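Local coordinates for DUF1881 domain-containing protein (Neurospora crassa, PDB 5Z6D) that joins a betagamma-crystallin domain to an Ig-like domain, an interface that probably leaves its calcium-binding site inoperative, at residues 42-53 / 65-75; 90-99 / 125-136. The protein carries 1 engineered substitution. All coordinates share one frame; numbering follows the deposited sequence.

Contact 1 (42-53 / 65-75)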
loop_
_atom_site.group_PDB
_atom_site.type_symbol
_atom_site.label_atom_id
_atom_site.label_comp_id
_atom_site.label_asym_id
_atom_site.label_seq_id
_atom_site.Cartn_x
_atom_site.Cartn_y
_atom_site.Cartn_z
ATOM N N PHE A 42 7.450 6.552 19.028
ATOM C CA PHE A 42 7.219 5.239 19.620
ATOM C C PHE A 42 5.732 4.952 19.867
ATOM O O PHE A 42 5.363 3.805 20.164
ATOM C CB PHE A 42 7.974 5.114 20.948
ATOM C CG PHE A 42 9.382 4.611 20.811
ATOM C CD1 PHE A 42 9.863 4.164 19.594
ATOM C CD2 PHE A 42 10.218 4.564 21.918
ATOM C CE1 PHE A 42 11.155 3.687 19.476
ATOM C CE2 PHE A 42 11.511 4.089 21.807
ATOM C CZ PHE A 42 11.980 3.650 20.584
ATOM N N SER A 43 4.881 5.971 19.790
ATOM C CA SER A 43 3.445 5.664 19.872
ATOM C C SER A 43 2.642 6.687 19.096
ATOM O O SER A 43 3.179 7.713 18.688
ATOM C CB SER A 43 2.963 5.583 21.336
ATOM O OG SER A 43 3.262 6.767 22.061
ATOM N N VAL A 44 1.368 6.404 18.852
ATOM C CA VAL A 44 0.561 7.346 18.067
ATOM C C VAL A 44 -0.912 7.312 18.487
ATOM O O VAL A 44 -1.541 6.251 18.542
ATOM C CB VAL A 44 0.687 7.074 16.545
ATOM C CG1 VAL A 44 0.243 5.650 16.179
ATOM C CG2 VAL A 44 -0.090 8.129 15.735
ATOM N N ALA A 45 -1.435 8.491 18.817
ATOM C CA ALA A 45 -2.858 8.659 19.074
ATOM C C ALA A 45 -3.547 9.065 17.794
ATOM O O ALA A 45 -3.099 9.987 17.105
ATOM C CB ALA A 45 -3.092 9.698 20.160
ATOM N N VAL A 46 -4.638 8.385 17.474
ATOM C CA VAL A 46 -5.323 8.629 16.215
ATOM C C VAL A 46 -6.712 9.170 16.457
ATOM O O VAL A 46 -7.511 8.561 17.159
ATOM C CB VAL A 46 -5.415 7.352 15.378
ATOM C CG1 VAL A 46 -6.214 7.601 14.097
ATOM C CG2 VAL A 46 -4.018 6.852 15.061
ATOM N N GLY A 47 -6.982 10.335 15.882
ATOM C CA GLY A 47 -8.290 10.944 15.988
ATOM C C GLY A 47 -9.360 10.049 15.414
ATOM O O GLY A 47 -9.098 9.191 14.560
ATOM N N ALA A 48 -10.589 10.262 15.867
ATOM C CA ALA A 48 -11.715 9.400 15.508
ATOM C C ALA A 48 -12.066 9.391 14.012
ATOM O O ALA A 48 -12.684 8.448 13.519
ATOM C CB ALA A 48 -12.936 9.813 16.321
ATOM N N SER A 49 -11.687 10.446 13.300
ATOM C CA SER A 49 -11.993 10.547 11.880
ATOM C C SER A 49 -10.720 10.507 11.048
ATOM O O SER A 49 -10.743 10.766 9.842
ATOM C CB SER A 49 -12.768 11.828 11.585
ATOM O OG SER A 49 -14.024 11.815 12.245
ATOM N N ALA A 50 -9.611 10.188 11.706
ATOM C CA ALA A 50 -8.318 10.143 11.045
ATOM C C ALA A 50 -7.828 8.705 10.926
ATOM O O ALA A 50 -8.383 7.769 11.519
ATOM C CB ALA A 50 -7.311 10.986 11.793
ATOM N N LYS A 51 -6.767 8.543 10.154
ATOM C CA LYS A 51 -6.142 7.259 9.950
ATOM C C LYS A 51 -4.741 7.547 9.426
ATOM O O LYS A 51 -4.536 8.555 8.751
ATOM C CB LYS A 51 -6.979 6.436 8.979
ATOM C CG LYS A 51 -6.320 5.296 8.281
ATOM C CD LYS A 51 -7.335 4.766 7.284
ATOM C CE LYS A 51 -6.860 3.567 6.546
ATOM N NZ LYS A 51 -8.013 3.004 5.810
ATOM N N VAL A 52 -3.761 6.715 9.773
ATOM C CA VAL A 52 -2.416 6.896 9.234
ATOM C C VAL A 52 -2.068 5.746 8.314
ATOM O O VAL A 52 -2.244 4.577 8.675
ATOM C CB VAL A 52 -1.336 6.964 10.322
ATOM C CG1 VAL A 52 0.034 7.238 9.698
ATOM C CG2 VAL A 52 -1.662 8.023 11.361
ATOM N N ILE A 53 -1.585 6.076 7.123
ATOM C CA ILE A 53 -0.980 5.068 6.264
ATOM C C ILE A 53 0.516 5.317 6.240
ATOM O O ILE A 53 0.949 6.386 5.839
ATOM C CB ILE A 53 -1.564 5.104 4.843
ATOM C CG1 ILE A 53 -3.075 4.842 4.881
ATOM C CG2 ILE A 53 -0.842 4.086 3.950
ATOM C CD1 ILE A 53 -3.777 5.142 3.558
ATOM N N ARG A 65 2.033 -0.143 6.904
ATOM C CA ARG A 65 1.121 -0.386 8.011
ATOM C C ARG A 65 0.024 0.654 7.976
ATOM O O ARG A 65 0.244 1.762 7.486
ATOM C CB ARG A 65 1.850 -0.320 9.345
ATOM C CG ARG A 65 2.884 -1.403 9.535
ATOM C CD ARG A 65 2.261 -2.764 9.773
ATOM N NE ARG A 65 3.300 -3.774 9.963
ATOM C CZ ARG A 65 3.796 -4.133 11.145
ATOM N NH1 ARG A 65 3.344 -3.578 12.269
ATOM N NH2 ARG A 65 4.743 -5.061 11.207
ATOM N N GLU A 66 -1.154 0.289 8.469
ATOM C CA GLU A 66 -2.233 1.246 8.690
ATOM C C GLU A 66 -2.497 1.353 10.177
ATOM O O GLU A 66 -2.670 0.332 10.842
ATOM C CB GLU A 66 -3.529 0.831 7.988
ATOM C CG GLU A 66 -3.551 0.962 6.479
ATOM C CD GLU A 66 -4.857 0.437 5.890
ATOM O OE1 GLU A 66 -5.257 -0.691 6.241
ATOM O OE2 GLU A 66 -5.494 1.153 5.092
ATOM N N TRP A 67 -2.532 2.572 10.701
ATOM C CA TRP A 67 -2.930 2.767 12.096
ATOM C C TRP A 67 -4.276 3.464 12.101
ATOM O O TRP A 67 -4.362 4.648 11.760
ATOM C CB TRP A 67 -1.873 3.564 12.864
ATOM C CG TRP A 67 -0.538 2.877 12.819
ATOM C CD1 TRP A 67 -0.298 1.566 13.080
ATOM C CD2 TRP A 67 0.727 3.463 12.490
ATOM N NE1 TRP A 67 1.033 1.283 12.920
ATOM C CE2 TRP A 67 1.689 2.428 12.558
ATOM C CE3 TRP A 67 1.141 4.749 12.117
ATOM C CZ2 TRP A 67 3.040 2.641 12.272
ATOM C CZ3 TRP A 67 2.491 4.957 11.828
ATOM C CH2 TRP A 67 3.419 3.908 11.917
ATOM N N THR A 68 -5.324 2.707 12.431
ATOM C CA THR A 68 -6.694 3.196 12.352
ATOM C C THR A 68 -7.192 3.604 13.731
ATOM O O THR A 68 -8.187 4.313 13.862
ATOM C CB THR A 68 -7.650 2.138 11.746
ATOM O OG1 THR A 68 -7.706 0.974 12.588
ATOM C CG2 THR A 68 -7.189 1.729 10.366
ATOM N N THR A 69 -6.502 3.134 14.765
ATOM C CA THR A 69 -6.810 3.520 16.136
ATOM C C THR A 69 -5.503 3.757 16.878
ATOM O O THR A 69 -4.428 3.375 16.404
ATOM C CB THR A 69 -7.648 2.450 16.900
ATOM O OG1 THR A 69 -6.875 1.253 17.088
ATOM C CG2 THR A 69 -8.925 2.102 16.145
ATOM N N SER A 70 -5.594 4.399 18.028
ATOM C CA SER A 70 -4.406 4.743 18.800
ATOM C C SER A 70 -3.578 3.501 19.135
ATOM O O SER A 70 -4.116 2.515 19.612
ATOM C CB SER A 70 -4.807 5.469 20.075
ATOM O OG SER A 70 -5.432 6.700 19.734
ATOM N N GLN A 71 -2.278 3.558 18.858
ATOM C CA GLN A 71 -1.369 2.437 19.132
ATOM C C GLN A 71 -0.349 2.815 20.193
ATOM O O GLN A 71 0.398 3.767 20.020
ATOM C CB GLN A 71 -0.650 2.007 17.848
ATOM C CG GLN A 71 -1.584 1.540 16.759
ATOM C CD GLN A 71 -2.295 0.256 17.130
ATOM O OE1 GLN A 71 -1.659 -0.767 17.391
ATOM N NE2 GLN A 71 -3.624 0.308 17.189
ATOM N N ALA A 72 -0.294 2.057 21.283
ATOM C CA ALA A 72 0.594 2.437 22.378
ATOM C C ALA A 72 2.057 2.047 22.124
ATOM O O ALA A 72 2.950 2.475 22.859
ATOM C CB ALA A 72 0.099 1.826 23.693
ATOM N N ASP A 73 2.298 1.263 21.074
ATOM C CA ASP A 73 3.652 0.843 20.722
ATOM C C ASP A 73 3.815 0.635 19.219
ATOM O O ASP A 73 3.316 -0.348 18.674
ATOM C CB ASP A 73 3.995 -0.455 21.475
ATOM C CG ASP A 73 5.485 -0.790 21.445
ATOM O OD1 ASP A 73 6.231 -0.167 20.653
ATOM O OD2 ASP A 73 5.912 -1.678 22.217
ATOM N N ILE A 74 4.519 1.553 18.553
ATOM C CA ILE A 74 4.860 1.361 17.137
ATOM C C ILE A 74 6.369 1.269 16.908
ATOM O O ILE A 74 6.865 1.621 15.835
ATOM C CB ILE A 74 4.287 2.492 16.251
ATOM C CG1 ILE A 74 4.791 3.870 16.699
ATOM C CG2 ILE A 74 2.769 2.445 16.263
ATOM C CD1 ILE A 74 4.429 4.988 15.728
ATOM N N SER A 75 7.091 0.774 17.905
ATOM C CA SER A 75 8.546 0.676 17.834
ATOM C C SER A 75 9.054 -0.440 16.912
ATOM O O SER A 75 10.242 -0.481 16.591
ATOM C CB SER A 75 9.108 0.462 19.232
ATOM O OG SER A 75 8.643 -0.770 19.763
HETATM O O HOH W 1 -8.069 5.859 18.281
HETATM O O HOH W 2 -9.628 5.172 11.406
#
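Lys-51 and Glu-66 meet where strands 50-53 and 65-67 run antiparallel. From CB the lysine swings CG anti to its own nitrogen (chi1 160°), which lays CG 4.0 Å from Trp-67 O; beyond it the chain stays extended, CE coming 3.1 Å from Glu-66 OE2 and NZ closing a salt bridge of 3.2 Å to that same oxygen. NZ also hydrogen-bonds Thr-90 O, so the buried ammonium has an anionic and a neutral partner. With an alanine in place of Lys-51, the Glu-66 carboxylate is likely to lose its counter-charge and Thr-90 O this donor. On the other face of the hairpin, Val-52 sets CG1 3.6 Å from Trp-67 CE3, approaching the indole obliquely. Val-44 CG1 and Ile-74 CG2 both lie over one face of that indole, offset toward its rim, and touch each other at 4.1 Å. The hairpin's backbone bonds join Val-52 and Trp-67 in both directions; a second, isolated bridge joins Val-44 and Gln-71. Beside this bridge Ser-70 OG takes the N-H of Val-46 at 2.9 Å, a side chain standing in for a backbone acceptor. Two waters span the gap where the segments part, one linking Val-46 O to Ser-70 N and the other donating to both Ala-50 O and Thr-68 O. At the far end Asp-73 forms an Asx turn, its OD1 receiving Ser-75 N and OG. Segment 65-75 thus ties the two sheets of the crystallin domain together around an indole, while the salt bridge and the Thr-90 carbonyl probably offset the cost of burying the ammonium.

Contact 2 (90-99 / 125-136)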
loop_
_atom_site.group_PDB
_atom_site.type_symbol
_atom_site.label_atom_id
_atom_site.label_comp_id
_atom_site.label_asym_id
_atom_site.label_seq_id
_atom_site.Cartn_x
_atom_site.Cartn_y
_atom_site.Cartn_z
ATOM N N THR A 90 -10.651 6.825 3.813
ATOM C CA THR A 90 -9.679 6.745 2.728
ATOM C C THR A 90 -9.045 5.361 2.747
ATOM O O THR A 90 -8.790 4.806 3.816
ATOM C CB THR A 90 -8.620 7.837 2.859
ATOM O OG1 THR A 90 -9.229 9.109 2.590
ATOM C CG2 THR A 90 -7.473 7.611 1.889
ATOM N N ARG A 91 -8.814 4.802 1.560
ATOM C CA ARG A 91 -8.393 3.413 1.420
ATOM C C ARG A 91 -6.959 3.246 0.972
ATOM O O ARG A 91 -6.525 3.859 -0.006
ATOM C CB ARG A 91 -9.285 2.692 0.419
ATOM C CG ARG A 91 -10.716 2.535 0.875
ATOM C CD ARG A 91 -10.792 1.650 2.085
ATOM N NE ARG A 91 -12.175 1.356 2.446
ATOM C CZ ARG A 91 -12.523 0.498 3.397
ATOM N NH1 ARG A 91 -11.585 -0.152 4.073
ATOM N NH2 ARG A 91 -13.806 0.281 3.663
ATOM N N ALA A 92 -6.235 2.380 1.675
ATOM C CA ALA A 92 -4.948 1.914 1.182
ATOM C C ALA A 92 -5.192 0.796 0.187
ATOM O O ALA A 92 -5.791 -0.224 0.510
ATOM C CB ALA A 92 -4.064 1.441 2.321
ATOM N N ILE A 93 -4.736 1.010 -1.044
ATOM C CA ILE A 93 -4.824 0.001 -2.080
ATOM C C ILE A 93 -3.564 -0.843 -2.022
ATOM O O ILE A 93 -2.441 -0.303 -2.119
ATOM C CB ILE A 93 -4.965 0.609 -3.494
ATOM C CG1 ILE A 93 -6.110 1.625 -3.546
ATOM C CG2 ILE A 93 -5.205 -0.489 -4.533
ATOM C CD1 ILE A 93 -6.180 2.371 -4.889
ATOM N N SER A 94 -3.764 -2.157 -1.882
ATOM C CA SER A 94 -2.650 -3.091 -1.736
ATOM C C SER A 94 -2.792 -4.343 -2.603
ATOM O O SER A 94 -3.897 -4.834 -2.821
ATOM C CB SER A 94 -2.485 -3.495 -0.270
ATOM O OG SER A 94 -3.632 -4.181 0.203
ATOM N N PHE A 95 -1.658 -4.826 -3.104
ATOM C CA PHE A 95 -1.566 -6.038 -3.928
ATOM C C PHE A 95 -0.701 -7.108 -3.272
ATOM O O PHE A 95 0.308 -6.778 -2.626
ATOM C CB PHE A 95 -0.913 -5.750 -5.280
ATOM C CG PHE A 95 -1.790 -5.099 -6.300
ATOM C CD1 PHE A 95 -3.153 -4.965 -6.129
ATOM C CD2 PHE A 95 -1.213 -4.688 -7.508
ATOM C CE1 PHE A 95 -3.926 -4.372 -7.110
ATOM C CE2 PHE A 95 -1.976 -4.092 -8.489
ATOM C CZ PHE A 95 -3.330 -3.941 -8.307
ATOM N N LEU A 96 -1.055 -8.376 -3.483
ATOM C CA LEU A 96 -0.157 -9.500 -3.209
ATOM C C LEU A 96 -0.021 -10.320 -4.499
ATOM O O LEU A 96 -1.028 -10.719 -5.088
ATOM C CB LEU A 96 -0.687 -10.357 -2.054
ATOM C CG LEU A 96 0.234 -11.463 -1.525
ATOM C CD1 LEU A 96 1.457 -10.852 -0.874
ATOM C CD2 LEU A 96 -0.518 -12.340 -0.545
ATOM N N PHE A 97 1.218 -10.570 -4.925
ATOM C CA PHE A 97 1.481 -11.180 -6.229
ATOM C C PHE A 97 1.768 -12.672 -6.116
ATOM O O PHE A 97 2.727 -13.082 -5.454
ATOM C CB PHE A 97 2.647 -10.465 -6.912
ATOM C CG PHE A 97 2.931 -10.942 -8.320
ATOM C CD1 PHE A 97 1.899 -11.238 -9.195
ATOM C CD2 PHE A 97 4.244 -11.062 -8.777
ATOM C CE1 PHE A 97 2.167 -11.660 -10.509
ATOM C CE2 PHE A 97 4.517 -11.493 -10.091
ATOM C CZ PHE A 97 3.472 -11.780 -10.957
ATOM N N LYS A 98 0.924 -13.465 -6.771
ATOM C CA LYS A 98 1.043 -14.918 -6.754
ATOM C C LYS A 98 1.263 -15.443 -8.151
ATOM O O LYS A 98 1.002 -14.754 -9.144
ATOM C CB LYS A 98 -0.205 -15.574 -6.144
ATOM C CG LYS A 98 -0.454 -15.203 -4.680
ATOM C CD LYS A 98 0.743 -15.528 -3.806
ATOM C CE LYS A 98 0.445 -15.277 -2.328
ATOM N NZ LYS A 98 1.693 -15.348 -1.512
ATOM N N ASP A 99 1.752 -16.673 -8.214
ATOM C CA ASP A 99 2.062 -17.336 -9.462
ATOM C C ASP A 99 1.494 -18.748 -9.427
ATOM O O ASP A 99 1.862 -19.549 -8.568
ATOM C CB ASP A 99 3.571 -17.377 -9.685
ATOM C CG ASP A 99 3.967 -18.339 -10.787
ATOM O OD1 ASP A 99 3.201 -18.463 -11.766
ATOM O OD2 ASP A 99 5.037 -18.971 -10.668
ATOM N N ASN A 125 4.882 -15.277 -5.068
ATOM C CA ASN A 125 4.952 -16.327 -4.054
ATOM C C ASN A 125 6.073 -16.053 -3.053
ATOM O O ASN A 125 6.861 -16.944 -2.725
ATOM C CB ASN A 125 5.151 -17.686 -4.720
ATOM C CG ASN A 125 4.025 -18.043 -5.680
ATOM O OD1 ASN A 125 2.961 -17.427 -5.668
ATOM N ND2 ASN A 125 4.260 -19.052 -6.521
ATOM N N ASP A 126 6.141 -14.805 -2.597
ATOM C CA ASP A 126 7.269 -14.298 -1.820
ATOM C C ASP A 126 6.862 -14.056 -0.365
ATOM O O ASP A 126 7.465 -13.258 0.352
ATOM C CB ASP A 126 7.799 -13.010 -2.470
ATOM C CG ASP A 126 9.085 -12.501 -1.835
ATOM O OD1 ASP A 126 9.826 -13.310 -1.234
ATOM O OD2 ASP A 126 9.347 -11.280 -1.940
ATOM N N GLY A 127 5.831 -14.762 0.072
ATOM C CA GLY A 127 5.355 -14.615 1.432
ATOM C C GLY A 127 3.991 -13.969 1.452
ATOM O O GLY A 127 3.250 -14.042 0.467
ATOM N N ASP A 128 3.667 -13.314 2.563
ATOM C CA ASP A 128 2.312 -12.833 2.781
ATOM C C ASP A 128 2.190 -11.322 2.910
ATOM O O ASP A 128 1.093 -10.817 3.141
ATOM C CB ASP A 128 1.730 -13.491 4.036
ATOM C CG ASP A 128 1.804 -15.006 3.987
ATOM O OD1 ASP A 128 1.630 -15.583 2.889
ATOM O OD2 ASP A 128 2.042 -15.618 5.050
ATOM N N GLU A 129 3.293 -10.589 2.786
ATOM C CA GLU A 129 3.223 -9.141 2.961
ATOM C C GLU A 129 2.682 -8.470 1.709
ATOM O O GLU A 129 3.262 -8.599 0.628
ATOM C CB GLU A 129 4.585 -8.549 3.314
ATOM C CG GLU A 129 5.036 -8.855 4.729
ATOM C CD GLU A 129 6.194 -7.986 5.169
ATOM O OE1 GLU A 129 7.357 -8.388 4.945
ATOM O OE2 GLU A 129 5.941 -6.901 5.738
ATOM N N TYR A 130 1.560 -7.766 1.855
ATOM C CA TYR A 130 1.008 -6.986 0.755
ATOM C C TYR A 130 1.870 -5.765 0.482
ATOM O O TYR A 130 2.588 -5.284 1.362
ATOM C CB TYR A 130 -0.429 -6.549 1.057
ATOM C CG TYR A 130 -1.489 -7.583 0.740
ATOM C CD1 TYR A 130 -2.387 -7.376 -0.294
ATOM C CD2 TYR A 130 -1.606 -8.754 1.486
ATOM C CE1 TYR A 130 -3.362 -8.296 -0.583
ATOM C CE2 TYR A 130 -2.581 -9.691 1.197
ATOM C CZ TYR A 130 -3.455 -9.454 0.157
ATOM O OH TYR A 130 -4.439 -10.361 -0.168
ATOM N N GLY A 131 1.805 -5.265 -0.746
ATOM C CA GLY A 131 2.458 -4.024 -1.072
ATOM C C GLY A 131 1.457 -2.914 -1.315
ATOM O O GLY A 131 0.457 -3.108 -1.999
ATOM N N LEU A 132 1.752 -1.745 -0.766
ATOM C CA LEU A 132 0.923 -0.569 -0.935
ATOM C C LEU A 132 1.130 -0.014 -2.340
ATOM O O LEU A 132 2.246 0.373 -2.691
ATOM C CB LEU A 132 1.275 0.477 0.125
ATOM C CG LEU A 132 0.524 1.802 0.024
ATOM C CD1 LEU A 132 -0.940 1.638 0.436
ATOM C CD2 LEU A 132 1.223 2.891 0.836
ATOM N N VAL A 133 0.070 0.012 -3.150
ATOM C CA VAL A 133 0.200 0.450 -4.539
ATOM C C VAL A 133 -0.689 1.654 -4.855
ATOM O O VAL A 133 -0.735 2.135 -6.005
ATOM C CB VAL A 133 -0.110 -0.703 -5.541
ATOM C CG1 VAL A 133 0.904 -1.852 -5.395
ATOM C CG2 VAL A 133 -1.532 -1.219 -5.369
ATOM N N GLY A 134 -1.389 2.173 -3.851
ATOM C CA GLY A 134 -2.107 3.421 -4.074
ATOM C C GLY A 134 -2.865 3.873 -2.842
ATOM O O GLY A 134 -3.011 3.097 -1.895
ATOM N N ILE A 135 -3.321 5.122 -2.833
ATOM C CA ILE A 135 -4.182 5.615 -1.758
ATOM C C ILE A 135 -5.361 6.301 -2.422
ATOM O O ILE A 135 -5.167 7.173 -3.266
ATOM C CB ILE A 135 -3.443 6.601 -0.832
ATOM C CG1 ILE A 135 -2.271 5.896 -0.136
ATOM C CG2 ILE A 135 -4.395 7.194 0.210
ATOM C CD1 ILE A 135 -1.388 6.801 0.732
ATOM N N MET A 136 -6.574 5.898 -2.072
ATOM C CA MET A 136 -7.751 6.476 -2.714
ATOM C C MET A 136 -8.767 6.926 -1.697
ATOM O O MET A 136 -9.313 6.106 -0.969
ATOM C CB MET A 136 -8.407 5.481 -3.660
ATOM C CG MET A 136 -9.639 6.069 -4.350
ATOM S SD MET A 136 -10.346 5.013 -5.627
ATOM C CE MET A 136 -9.037 5.014 -6.858
HETATM O O HOH W 3 3.581 -13.318 -2.650
#
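Ile-93, Val-133 and Phe-95 form the apolar centre. Val-133 CG2, placed between its own nitrogen and carbonyl carbon, stands over the middle of the Phe-95 ring, 4.0 Å from the centroid in a CH-pi contact, and also touches Ile-93 CG2 at 3.8 Å. The far branch of Ile-93, CD1, reaches Met-136 CB across Gly-134, where a side chain would be tight against that methyl. On the opposite face of the sheet Leu-132 CD1 packs on Ala-92 CB. Further along, Leu-96 CB sits over the centre of the Tyr-130 ring (3.6 Å to the centroid), the side chains crossing near a right angle; Tyr-130 OH goes on to Thr-191. Beyond it the contact turns polar. Lys-98 NZ donates to Gly-127 O at 2.8 Å and to a water that also binds Phe-97 O and Asp-126 N. Asn-125 ends the edge by gripping the Asp-99 backbone twice: OD1 accepts its N-H from above the amide plane, while ND2 donates in plane to a lone pair of Asp-99 O, 3.2 Å away. Val-133 and Gly-134 both face Ile-93, whose oxygen takes a strong bond from the first and a weak one from the second: a classic bulge in an antiparallel edge pair of the Ig-like beta-sandwich.

Contact 1 belongs to the crystallin domain and contact 2 to the Ig-like domain. Both are partly buried, but contact 2 has its centre about 5 Å from the centre of the chain and contact 1 about 16 Å. The 42-53 / 65-75 contact does two jobs, a short hairpin pairing and a link to strand 43-46 of the other sheet; 90-99 / 125-136 stays within one sheet, with a longer run of backbone bonds. Charge meets charge in the first, whereas in the second a lysine ammonium and an asparagine amide are met by backbone groups. The two touch where Ile-53 packs on Ala-92 and Leu-132, part of the domain interface.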